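Local coordinates for autophagy-related protein 9 (Schizosaccharomyces pombe, PDB 7D0I) that scrambles phospholipids between the two membrane leaflets as a homotrimer, redistributing lipid so that Atg9 vesicles can grow into autophagosomes, at residues A[300-304]-A[471-475]; A[478-482]-A[574-578]. The protein carries 1 engineered substitution. All blocks are in the same frame, centred on the assembly; numbering follows the deposited sequence.

Interaction 1. Residues A[300-304]-A[471-475]. With LMN (Lauryl Maltose Neopentyl Glycol), chain G.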
ATOM      1  N   VAL A 300       1.053  11.163  32.364  1.00 35.08           N
ATOM      2  CA  VAL A 300       0.173  10.095  31.913  1.00 35.08           C
ATOM      3  C   VAL A 300      -0.794  10.645  30.874  1.00 35.08           C
ATOM      4  O   VAL A 300      -1.143  11.831  30.879  1.00 35.08           O
ATOM      5  CB  VAL A 300      -0.568   9.465  33.107  1.00 35.08           C
ATOM      6  CG1 VAL A 300      -1.494  10.465  33.750  1.00 35.08           C
ATOM      7  CG2 VAL A 300      -1.320   8.222  32.691  1.00 35.08           C
ATOM      8  N   SER A 301      -1.211   9.786  29.955  1.00 32.55           N
ATOM      9  CA  SER A 301      -2.133  10.171  28.903  1.00 32.55           C
ATOM     10  C   SER A 301      -3.570   9.884  29.317  1.00 32.55           C
ATOM     11  O   SER A 301      -3.836   9.225  30.321  1.00 32.55           O
ATOM     12  CB  SER A 301      -1.798   9.435  27.611  1.00 32.55           C
ATOM     13  OG  SER A 301      -1.797   8.037  27.824  1.00 32.55           O
ATOM     14  N   TRP A 302      -4.512  10.392  28.524  1.00 25.20           N
ATOM     15  CA  TRP A 302      -5.915  10.125  28.810  1.00 25.20           C
ATOM     16  C   TRP A 302      -6.311   8.720  28.398  1.00 25.20           C
ATOM     17  O   TRP A 302      -7.210   8.135  29.003  1.00 25.20           O
ATOM     18  CB  TRP A 302      -6.804  11.143  28.108  1.00 25.20           C
ATOM     19  CG  TRP A 302      -8.258  10.929  28.336  1.00 25.20           C
ATOM     20  CD1 TRP A 302      -9.186  10.591  27.406  1.00 25.20           C
ATOM     21  CD2 TRP A 302      -8.956  11.034  29.578  1.00 25.20           C
ATOM     22  NE1 TRP A 302     -10.419  10.480  27.986  1.00 25.20           N
ATOM     23  CE2 TRP A 302     -10.301  10.749  29.322  1.00 25.20           C
ATOM     24  CE3 TRP A 302      -8.571  11.343  30.880  1.00 25.20           C
ATOM     25  CZ2 TRP A 302     -11.260  10.763  30.316  1.00 25.20           C
ATOM     26  CZ3 TRP A 302      -9.525  11.356  31.861  1.00 25.20           C
ATOM     27  CH2 TRP A 302     -10.851  11.070  31.577  1.00 25.20           C
ATOM     28  N   GLN A 303      -5.663   8.160  27.382  1.00 33.21           N
ATOM     29  CA  GLN A 303      -5.972   6.788  27.007  1.00 33.21           C
ATOM     30  C   GLN A 303      -5.560   5.811  28.096  1.00 33.21           C
ATOM     31  O   GLN A 303      -6.233   4.799  28.301  1.00 33.21           O
ATOM     32  CB  GLN A 303      -5.297   6.437  25.688  1.00 33.21           C
ATOM     33  CG  GLN A 303      -5.822   7.222  24.499  1.00 33.21           C
ATOM     34  CD  GLN A 303      -5.157   8.570  24.343  1.00 33.21           C
ATOM     35  OE1 GLN A 303      -4.530   9.078  25.269  1.00 33.21           O
ATOM     36  NE2 GLN A 303      -5.283   9.156  23.160  1.00 33.21           N
ATOM     37  N   ARG A 304      -4.482   6.104  28.820  1.00 41.70           N
ATOM     38  CA  ARG A 304      -4.090   5.246  29.931  1.00 41.70           C
ATOM     39  C   ARG A 304      -5.094   5.335  31.070  1.00 41.70           C
ATOM     40  O   ARG A 304      -5.431   4.318  31.689  1.00 41.70           O
ATOM     41  CB  ARG A 304      -2.689   5.624  30.405  1.00 41.70           C
ATOM     42  CG  ARG A 304      -2.203   4.874  31.632  1.00 41.70           C
ATOM     43  CD  ARG A 304      -1.906   3.407  31.348  1.00 41.70           C
ATOM     44  NE  ARG A 304      -0.867   3.221  30.337  1.00 41.70           N
ATOM     45  CZ  ARG A 304      -1.064   2.636  29.161  1.00 41.70           C
ATOM     46  NH1 ARG A 304      -2.260   2.166  28.842  1.00 41.70           N
ATOM     47  NH2 ARG A 304      -0.063   2.508  28.305  1.00 41.70           N
ATOM     48  N   LEU A 471     -12.466  16.064  23.574  1.00 13.87           N
ATOM     49  CA  LEU A 471     -12.157  16.564  24.899  1.00 13.87           C
ATOM     50  C   LEU A 471     -11.181  17.723  24.806  1.00 13.87           C
ATOM     51  O   LEU A 471     -10.483  17.901  23.813  1.00 13.87           O
ATOM     52  CB  LEU A 471     -11.604  15.441  25.768  1.00 13.87           C
ATOM     53  CG  LEU A 471     -12.643  14.404  26.175  1.00 13.87           C
ATOM     54  CD1 LEU A 471     -11.986  13.255  26.858  1.00 13.87           C
ATOM     55  CD2 LEU A 471     -13.655  15.022  27.087  1.00 13.87           C
ATOM     56  N   GLN A 472     -11.148  18.533  25.863  1.00 17.26           N
ATOM     57  CA  GLN A 472     -10.457  19.815  25.792  1.00 17.26           C
ATOM     58  C   GLN A 472      -8.982  19.655  25.462  1.00 17.26           C
ATOM     59  O   GLN A 472      -8.436  20.436  24.680  1.00 17.26           O
ATOM     60  CB  GLN A 472     -10.620  20.571  27.103  1.00 17.26           C
ATOM     61  CG  GLN A 472      -9.929  21.906  27.111  1.00 17.26           C
ATOM     62  CD  GLN A 472     -10.681  22.951  26.337  1.00 17.26           C
ATOM     63  OE1 GLN A 472     -11.843  23.220  26.611  1.00 17.26           O
ATOM     64  NE2 GLN A 472     -10.023  23.554  25.366  1.00 17.26           N
ATOM     65  N   HIS A 473      -8.314  18.665  26.044  1.00 14.67           N
ATOM     66  CA  HIS A 473      -6.870  18.592  25.873  1.00 14.67           C
ATOM     67  C   HIS A 473      -6.483  18.099  24.484  1.00 14.67           C
ATOM     68  O   HIS A 473      -5.445  18.508  23.959  1.00 14.67           O
ATOM     69  CB  HIS A 473      -6.248  17.719  26.953  1.00 14.67           C
ATOM     70  CG  HIS A 473      -6.531  16.259  26.804  1.00 14.67           C
ATOM     71  ND1 HIS A 473      -7.732  15.697  27.168  1.00 14.67           N
ATOM     72  CD2 HIS A 473      -5.782  15.254  26.303  1.00 14.67           C
ATOM     73  CE1 HIS A 473      -7.705  14.404  26.911  1.00 14.67           C
ATOM     74  NE2 HIS A 473      -6.530  14.109  26.389  1.00 14.67           N
ATOM     75  N   PHE A 474      -7.297  17.247  23.867  1.00 12.81           N
ATOM     76  CA  PHE A 474      -7.050  16.885  22.475  1.00 12.81           C
ATOM     77  C   PHE A 474      -7.163  18.101  21.574  1.00 12.81           C
ATOM     78  O   PHE A 474      -6.349  18.297  20.662  1.00 12.81           O
ATOM     79  CB  PHE A 474      -8.035  15.816  22.026  1.00 12.81           C
ATOM     80  CG  PHE A 474      -7.874  14.505  22.719  1.00 12.81           C
ATOM     81  CD1 PHE A 474      -6.722  13.769  22.577  1.00 12.81           C
ATOM     82  CD2 PHE A 474      -8.894  13.990  23.480  1.00 12.81           C
ATOM     83  CE1 PHE A 474      -6.585  12.566  23.200  1.00 12.81           C
ATOM     84  CE2 PHE A 474      -8.757  12.787  24.105  1.00 12.81           C
ATOM     85  CZ  PHE A 474      -7.602  12.074  23.964  1.00 12.81           C
ATOM     86  N   PHE A 475      -8.185  18.921  21.807  1.00 13.44           N
ATOM     87  CA  PHE A 475      -8.372  20.142  21.040  1.00 13.44           C
ATOM     88  C   PHE A 475      -7.205  21.092  21.235  1.00 13.44           C
ATOM     89  O   PHE A 475      -6.740  21.718  20.281  1.00 13.44           O
ATOM     90  CB  PHE A 475      -9.677  20.796  21.464  1.00 13.44           C
ATOM     91  CG  PHE A 475      -9.971  22.073  20.772  1.00 13.44           C
ATOM     92  CD1 PHE A 475     -10.223  22.098  19.426  1.00 13.44           C
ATOM     93  CD2 PHE A 475     -10.036  23.248  21.474  1.00 13.44           C
ATOM     94  CE1 PHE A 475     -10.505  23.264  18.797  1.00 13.44           C
ATOM     95  CE2 PHE A 475     -10.323  24.410  20.840  1.00 13.44           C
ATOM     96  CZ  PHE A 475     -10.554  24.417  19.500  1.00 13.44           C
TER
HETATM   97  C1  LMN G 801     -14.758  28.456  34.587  1.00 55.07           C
HETATM   98  O1  LMN G 801     -15.123  29.165  35.629  1.00 55.07           O
HETATM   99  C2  LMN G 801     -13.506  27.611  34.892  1.00 55.07           C
HETATM  100  O2  LMN G 801     -13.763  26.802  36.034  1.00 55.07           O
HETATM  101  C3  LMN G 801     -13.186  26.731  33.728  1.00 55.07           C
HETATM  102  O3  LMN G 801     -11.975  25.968  34.049  1.00 55.07           O
HETATM  103  C4  LMN G 801     -12.975  27.475  32.472  1.00 55.07           C
HETATM  104  O4  LMN G 801     -12.999  26.495  31.345  1.00 55.07           O
HETATM  105  C5  LMN G 801     -14.014  28.516  32.202  1.00 55.07           C
HETATM  106  O5  LMN G 801     -14.357  29.346  33.386  1.00 55.07           O
HETATM  107  C6  LMN G 801     -13.536  29.440  31.080  1.00 55.07           C
HETATM  108  O6  LMN G 801     -12.132  29.555  31.125  1.00 55.07           O
HETATM  109  CAA LMN G 801     -16.434  40.640  40.288  1.00 55.07           C
HETATM  110  CAB LMN G 801     -20.380  38.797  37.061  1.00 55.07           C
HETATM  111  OAI LMN G 801      -9.656  27.514  26.753  1.00 55.07           O
HETATM  112  OAJ LMN G 801     -14.249  26.054  27.265  1.00 55.07           O
HETATM  113  OAL LMN G 801     -20.205  23.556  33.867  1.00 55.07           O
HETATM  114  OAN LMN G 801     -18.787  27.584  31.004  1.00 55.07           O
HETATM  115  OAP LMN G 801     -19.772  28.146  33.236  1.00 55.07           O
HETATM  116  OAQ LMN G 801      -8.470  25.122  28.603  1.00 55.07           O
HETATM  117  OAR LMN G 801     -14.950  23.348  27.317  1.00 55.07           O
HETATM  118  OAS LMN G 801      -9.097  23.824  30.976  1.00 55.07           O
HETATM  119  OAT LMN G 801     -13.806  22.447  29.919  1.00 55.07           O
HETATM  120  OAU LMN G 801     -12.307  24.017  31.034  1.00 55.07           O
HETATM  121  OAV LMN G 801     -16.983  22.908  31.131  1.00 55.07           O
HETATM  122  CAW LMN G 801     -15.908  39.201  40.508  1.00 55.07           C
HETATM  123  CAX LMN G 801     -19.792  37.843  36.004  1.00 55.07           C
HETATM  124  CAY LMN G 801     -15.737  38.514  39.131  1.00 55.07           C
HETATM  125  CAZ LMN G 801     -20.953  37.039  35.372  1.00 55.07           C
HETATM  126  CBA LMN G 801     -16.448  37.135  39.144  1.00 55.07           C
HETATM  127  CBB LMN G 801     -20.823  35.535  35.737  1.00 55.07           C
HETATM  128  CBC LMN G 801     -16.769  36.724  37.678  1.00 55.07           C
HETATM  129  CBD LMN G 801     -22.242  34.907  35.707  1.00 55.07           C
HETATM  130  CBE LMN G 801     -17.627  35.423  37.677  1.00 55.07           C
HETATM  131  CBF LMN G 801     -22.254  33.587  36.526  1.00 55.07           C
HETATM  132  CBG LMN G 801     -17.024  34.396  38.683  1.00 55.07           C
HETATM  133  CBH LMN G 801     -20.939  32.806  36.253  1.00 55.07           C
HETATM  134  CBI LMN G 801     -17.720  33.011  38.469  1.00 55.07           C
HETATM  135  CBJ LMN G 801     -20.901  31.552  37.183  1.00 55.07           C
HETATM  136  CBK LMN G 801     -16.929  32.194  37.390  1.00 55.07           C
HETATM  137  CBL LMN G 801     -19.990  30.458  36.520  1.00 55.07           C
HETATM  138  CBM LMN G 801     -10.004  27.647  28.109  1.00 55.07           C
HETATM  139  CBN LMN G 801     -15.424  26.372  27.980  1.00 55.07           C
HETATM  140  CBP LMN G 801     -19.594  24.259  32.806  1.00 55.07           C
HETATM  141  CBQ LMN G 801     -17.130  30.661  37.660  1.00 55.07           C
HETATM  142  CBR LMN G 801     -18.697  30.596  35.628  1.00 55.07           C
HETATM  143  CBS LMN G 801     -16.175  30.098  35.336  1.00 55.07           C
HETATM  144  CBT LMN G 801     -17.703  28.362  36.590  1.00 55.07           C
HETATM  145  OBV LMN G 801     -18.667  27.810  35.673  1.00 55.07           O
HETATM  146  OBX LMN G 801     -18.829  25.829  34.490  1.00 55.07           O
HETATM  147  OBY LMN G 801     -11.829  26.603  29.336  1.00 55.07           O
HETATM  148  OBZ LMN G 801     -16.694  25.448  29.826  1.00 55.07           O
HETATM  149  OCB LMN G 801     -16.307  25.457  32.183  1.00 55.07           O
HETATM  150  CCC LMN G 801     -10.567  26.345  28.601  1.00 55.07           C
HETATM  151  CCD LMN G 801     -16.063  25.120  28.522  1.00 55.07           C
HETATM  152  CCF LMN G 801     -18.398  25.015  33.323  1.00 55.07           C
HETATM  153  CCH LMN G 801     -17.877  27.243  32.108  1.00 55.07           C
HETATM  154  CCJ LMN G 801     -18.125  27.100  34.600  1.00 55.07           C
HETATM  155  CCL LMN G 801     -18.359  27.916  33.346  1.00 55.07           C
HETATM  156  CCM LMN G 801     -17.434  29.917  36.302  1.00 55.07           C
HETATM  157  CCN LMN G 801      -9.517  25.630  29.453  1.00 55.07           C
HETATM  158  CCO LMN G 801     -14.977  24.034  28.583  1.00 55.07           C
HETATM  159  CCQ LMN G 801     -17.741  25.773  32.152  1.00 55.07           C
HETATM  160  CCR LMN G 801     -11.741  26.350  30.791  1.00 55.07           C
HETATM  161  CCS LMN G 801     -15.834  25.028  30.950  1.00 55.07           C
HETATM  162  CCT LMN G 801     -10.133  24.504  30.197  1.00 55.07           C
HETATM  163  CCU LMN G 801     -15.133  23.010  29.653  1.00 55.07           C
HETATM  164  CCV LMN G 801     -11.213  24.947  31.117  1.00 55.07           C
HETATM  165  CCW LMN G 801     -15.689  23.509  30.938  1.00 55.07           C

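Interaction 2. Residues A[478-482]-A[574-578]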
ATOM      1  N   ARG A 478      -4.188  19.758  19.205  1.00 13.47           N
ATOM      2  CA  ARG A 478      -4.279  19.950  17.765  1.00 13.47           C
ATOM      3  C   ARG A 478      -4.427  21.406  17.361  1.00 13.47           C
ATOM      4  O   ARG A 478      -4.266  21.717  16.181  1.00 13.47           O
ATOM      5  CB  ARG A 478      -5.430  19.140  17.181  1.00 13.47           C
ATOM      6  CG  ARG A 478      -6.710  19.893  16.995  1.00 13.47           C
ATOM      7  CD  ARG A 478      -7.599  19.146  16.044  1.00 13.47           C
ATOM      8  NE  ARG A 478      -9.007  19.336  16.350  1.00 13.47           N
ATOM      9  CZ  ARG A 478      -9.734  20.336  15.882  1.00 13.47           C
ATOM     10  NH1 ARG A 478      -9.183  21.237  15.096  1.00 13.47           N
ATOM     11  NH2 ARG A 478     -11.006  20.435  16.205  1.00 13.47           N
ATOM     12  N   ILE A 479      -4.724  22.305  18.288  1.00 13.98           N
ATOM     13  CA  ILE A 479      -4.701  23.724  17.968  1.00 13.98           C
ATOM     14  C   ILE A 479      -3.310  24.305  18.149  1.00 13.98           C
ATOM     15  O   ILE A 479      -2.858  25.103  17.330  1.00 13.98           O
ATOM     16  CB  ILE A 479      -5.750  24.478  18.808  1.00 13.98           C
ATOM     17  CG1 ILE A 479      -7.132  24.312  18.188  1.00 13.98           C
ATOM     18  CG2 ILE A 479      -5.410  25.936  18.917  1.00 13.98           C
ATOM     19  CD1 ILE A 479      -7.188  24.576  16.711  1.00 13.98           C
ATOM     20  N   ASN A 480      -2.596  23.913  19.205  1.00 20.07           N
ATOM     21  CA  ASN A 480      -1.211  24.343  19.352  1.00 20.07           C
ATOM     22  C   ASN A 480      -0.343  23.811  18.227  1.00 20.07           C
ATOM     23  O   ASN A 480       0.586  24.493  17.789  1.00 20.07           O
ATOM     24  CB  ASN A 480      -0.657  23.893  20.699  1.00 20.07           C
ATOM     25  CG  ASN A 480      -1.301  24.607  21.855  1.00 20.07           C
ATOM     26  OD1 ASN A 480      -1.764  25.732  21.722  1.00 20.07           O
ATOM     27  ND2 ASN A 480      -1.329  23.956  23.007  1.00 20.07           N
ATOM     28  N   ASP A 481      -0.621  22.609  17.744  1.00 20.19           N
ATOM     29  CA  ASP A 481       0.127  22.075  16.619  1.00 20.19           C
ATOM     30  C   ASP A 481      -0.244  22.715  15.301  1.00 20.19           C
ATOM     31  O   ASP A 481       0.194  22.238  14.258  1.00 20.19           O
ATOM     32  CB  ASP A 481      -0.072  20.562  16.532  1.00 20.19           C
ATOM     33  CG  ASP A 481       0.838  19.798  17.475  1.00 20.19           C
ATOM     34  OD1 ASP A 481       1.940  20.296  17.778  1.00 20.19           O
ATOM     35  OD2 ASP A 481       0.457  18.690  17.903  1.00 20.19           O
ATOM     36  N   SER A 482      -1.037  23.779  15.314  1.00 17.03           N
ATOM     37  CA  SER A 482      -1.466  24.455  14.104  1.00 17.03           C
ATOM     38  C   SER A 482      -0.932  25.866  13.975  1.00 17.03           C
ATOM     39  O   SER A 482      -1.107  26.476  12.919  1.00 17.03           O
ATOM     40  CB  SER A 482      -2.993  24.521  14.044  1.00 17.03           C
ATOM     41  OG  SER A 482      -3.408  25.730  13.451  1.00 17.03           O
ATOM     42  N   THR A 574      -5.518  20.837   7.733  1.00 17.77           N
ATOM     43  CA  THR A 574      -5.327  19.511   8.305  1.00 17.77           C
ATOM     44  C   THR A 574      -5.316  19.537   9.826  1.00 17.77           C
ATOM     45  O   THR A 574      -5.445  18.481  10.451  1.00 17.77           O
ATOM     46  CB  THR A 574      -4.034  18.875   7.814  1.00 17.77           C
ATOM     47  OG1 THR A 574      -2.934  19.734   8.120  1.00 17.77           O
ATOM     48  CG2 THR A 574      -4.099  18.636   6.328  1.00 17.77           C
ATOM     49  N   PHE A 575      -5.153  20.707  10.435  1.00 16.64           N
ATOM     50  CA  PHE A 575      -5.211  20.861  11.881  1.00 16.64           C
ATOM     51  C   PHE A 575      -6.507  21.501  12.344  1.00 16.64           C
ATOM     52  O   PHE A 575      -7.147  21.003  13.268  1.00 16.64           O
ATOM     53  CB  PHE A 575      -4.045  21.712  12.382  1.00 16.64           C
ATOM     54  CG  PHE A 575      -2.702  21.132  12.108  1.00 16.64           C
ATOM     55  CD1 PHE A 575      -2.193  20.132  12.902  1.00 16.64           C
ATOM     56  CD2 PHE A 575      -1.927  21.616  11.079  1.00 16.64           C
ATOM     57  CE1 PHE A 575      -0.953  19.616  12.653  1.00 16.64           C
ATOM     58  CE2 PHE A 575      -0.691  21.102  10.832  1.00 16.64           C
ATOM     59  CZ  PHE A 575      -0.203  20.102  11.619  1.00 16.64           C
ATOM     60  N   THR A 576      -6.906  22.613  11.737  1.00 14.81           N
ATOM     61  CA  THR A 576      -8.119  23.272  12.198  1.00 14.81           C
ATOM     62  C   THR A 576      -9.379  22.530  11.784  1.00 14.81           C
ATOM     63  O   THR A 576     -10.428  22.736  12.401  1.00 14.81           O
ATOM     64  CB  THR A 576      -8.183  24.703  11.685  1.00 14.81           C
ATOM     65  OG1 THR A 576      -8.351  24.699  10.269  1.00 14.81           O
ATOM     66  CG2 THR A 576      -6.920  25.428  12.030  1.00 14.81           C
ATOM     67  N   HIS A 577      -9.306  21.678  10.764  1.00 15.17           N
ATOM     68  CA  HIS A 577     -10.445  20.923  10.250  1.00 15.17           C
ATOM     69  C   HIS A 577     -11.590  21.822   9.820  1.00 15.17           C
ATOM     70  O   HIS A 577     -12.730  21.370   9.725  1.00 15.17           O
ATOM     71  CB  HIS A 577     -10.957  19.905  11.269  1.00 15.17           C
ATOM     72  CG  HIS A 577      -9.948  18.880  11.667  1.00 15.17           C
ATOM     73  ND1 HIS A 577     -10.095  18.089  12.784  1.00 15.17           N
ATOM     74  CD2 HIS A 577      -8.780  18.511  11.097  1.00 15.17           C
ATOM     75  CE1 HIS A 577      -9.057  17.282  12.889  1.00 15.17           C
ATOM     76  NE2 HIS A 577      -8.245  17.515  11.879  1.00 15.17           N
ATOM     77  N   TYR A 578     -11.318  23.089   9.550  1.00 16.82           N
ATOM     78  CA  TYR A 578     -12.359  24.068   9.269  1.00 16.82           C
ATOM     79  C   TYR A 578     -12.104  24.678   7.903  1.00 16.82           C
ATOM     80  O   TYR A 578     -11.204  25.506   7.748  1.00 16.82           O
ATOM     81  CB  TYR A 578     -12.393  25.149  10.343  1.00 16.82           C
ATOM     82  CG  TYR A 578     -13.259  26.328  10.000  1.00 16.82           C
ATOM     83  CD1 TYR A 578     -14.637  26.240  10.072  1.00 16.82           C
ATOM     84  CD2 TYR A 578     -12.704  27.530   9.611  1.00 16.82           C
ATOM     85  CE1 TYR A 578     -15.426  27.309   9.761  1.00 16.82           C
ATOM     86  CE2 TYR A 578     -13.491  28.602   9.300  1.00 16.82           C
ATOM     87  CZ  TYR A 578     -14.850  28.490   9.379  1.00 16.82           C
ATOM     88  OH  TYR A 578     -15.643  29.564   9.074  1.00 16.82           O
TER

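Interaction 1. Residues A[300-304]-A[471-475]
This is an aromatic contact between the first turns of two helices, 302-312 and 472-480, in what is inferred to be the cytoplasmic part of Atg9. W302 is at its centre, touching L471, H473 and F474. H473 turns the edge of its ring toward the face of the five-membered ring of W302, an offset edge-to-face pair with centroids 5.4 Å apart and planes at 67°. L471, the N-cap residue of its helix, adds apolar packing at 3.9 Å from W302 CE2 to L471 CD1, and F474 follows at 4.0 Å from W302 CD1 to F474 CE2. No hydrogen bond joins the segments; the backbones stay apart, 9.0 Å between the CA atoms of W302 and H473. Q472 faces elsewhere: its OE1 accepts a 3.2 Å hydrogen bond from OAR of a bound detergent, LMN. Helix 183-195 completes the aromatic cluster with Y191, which also hydrogen-bonds H473 ND1, and Y194, while I343 of helix 336-343 packs on W302 and L471.

Interaction 2. Residues A[478-482]-A[574-578]
Two helix ends meet here, and the backbones come close: the CA atoms of S482 and F575 lie 5.6 Å apart. At the end of helix 472-480 the amide of S482 reaches back three residues in a hydrogen bond, with S482 N 3.0 Å from I479 O. In 574-578 it is H577, with positive phi (57°), that takes the backbone out of helix 565-576. There the last carbonyls of the helix are open to a donor, and R478 supplies it. R478 NH1 gives a short hydrogen bond to F575 O at 2.7 Å and a weak one to T576 O at 3.3 Å. The donor thus serves the carbonyls of the last two residues of helix 565-576, placing a positive side chain at the negative end of the helix dipole. The other terminal nitrogen, NH2, forms a salt bridge with E470 and a hydrogen bond to F465 O. Over one guanidinium face lies H577, R478 CZ being 3.8 Å from H577 ND1, and that nitrogen is hydrogen-bonded to E467. F575 points toward 478-482, and its ring packs against D481 and S482, the residues that follow helix 472-480: D481 O stands over the face of the ring, 3.3 Å from F575 CE1, and S482 CB is 3.4 Å from F575 CB. S482 OG, hydrogen-bonded to Y457 of strand 455-457, also lies 3.8 Å from T576 CG2, so the methyl of T576 fills in beside it.

In the fold
From the N terminus, the chain leaves segment 300-304 at the start of helix 302-312 and travels 166 residues, through the intramembrane segment 422-446, before interaction 1 closes that loop at 471-475. Interaction 2 opens at the C-terminal end of the same helix, at 478-482, and closes after 91 intervening residues at 574-578, after the transmembrane segments 497-522 and 538-555. The two loops are therefore in series, neither nested nor crossed. Helix 472-480 is their common element: its first turn faces helix 302-312, its last the end of helix 565-576, with contact centres about 16 Å apart. V300 and R304 pack on H588 and D585 of the second subunit, and N480 and D481 on V562 of the second subunit.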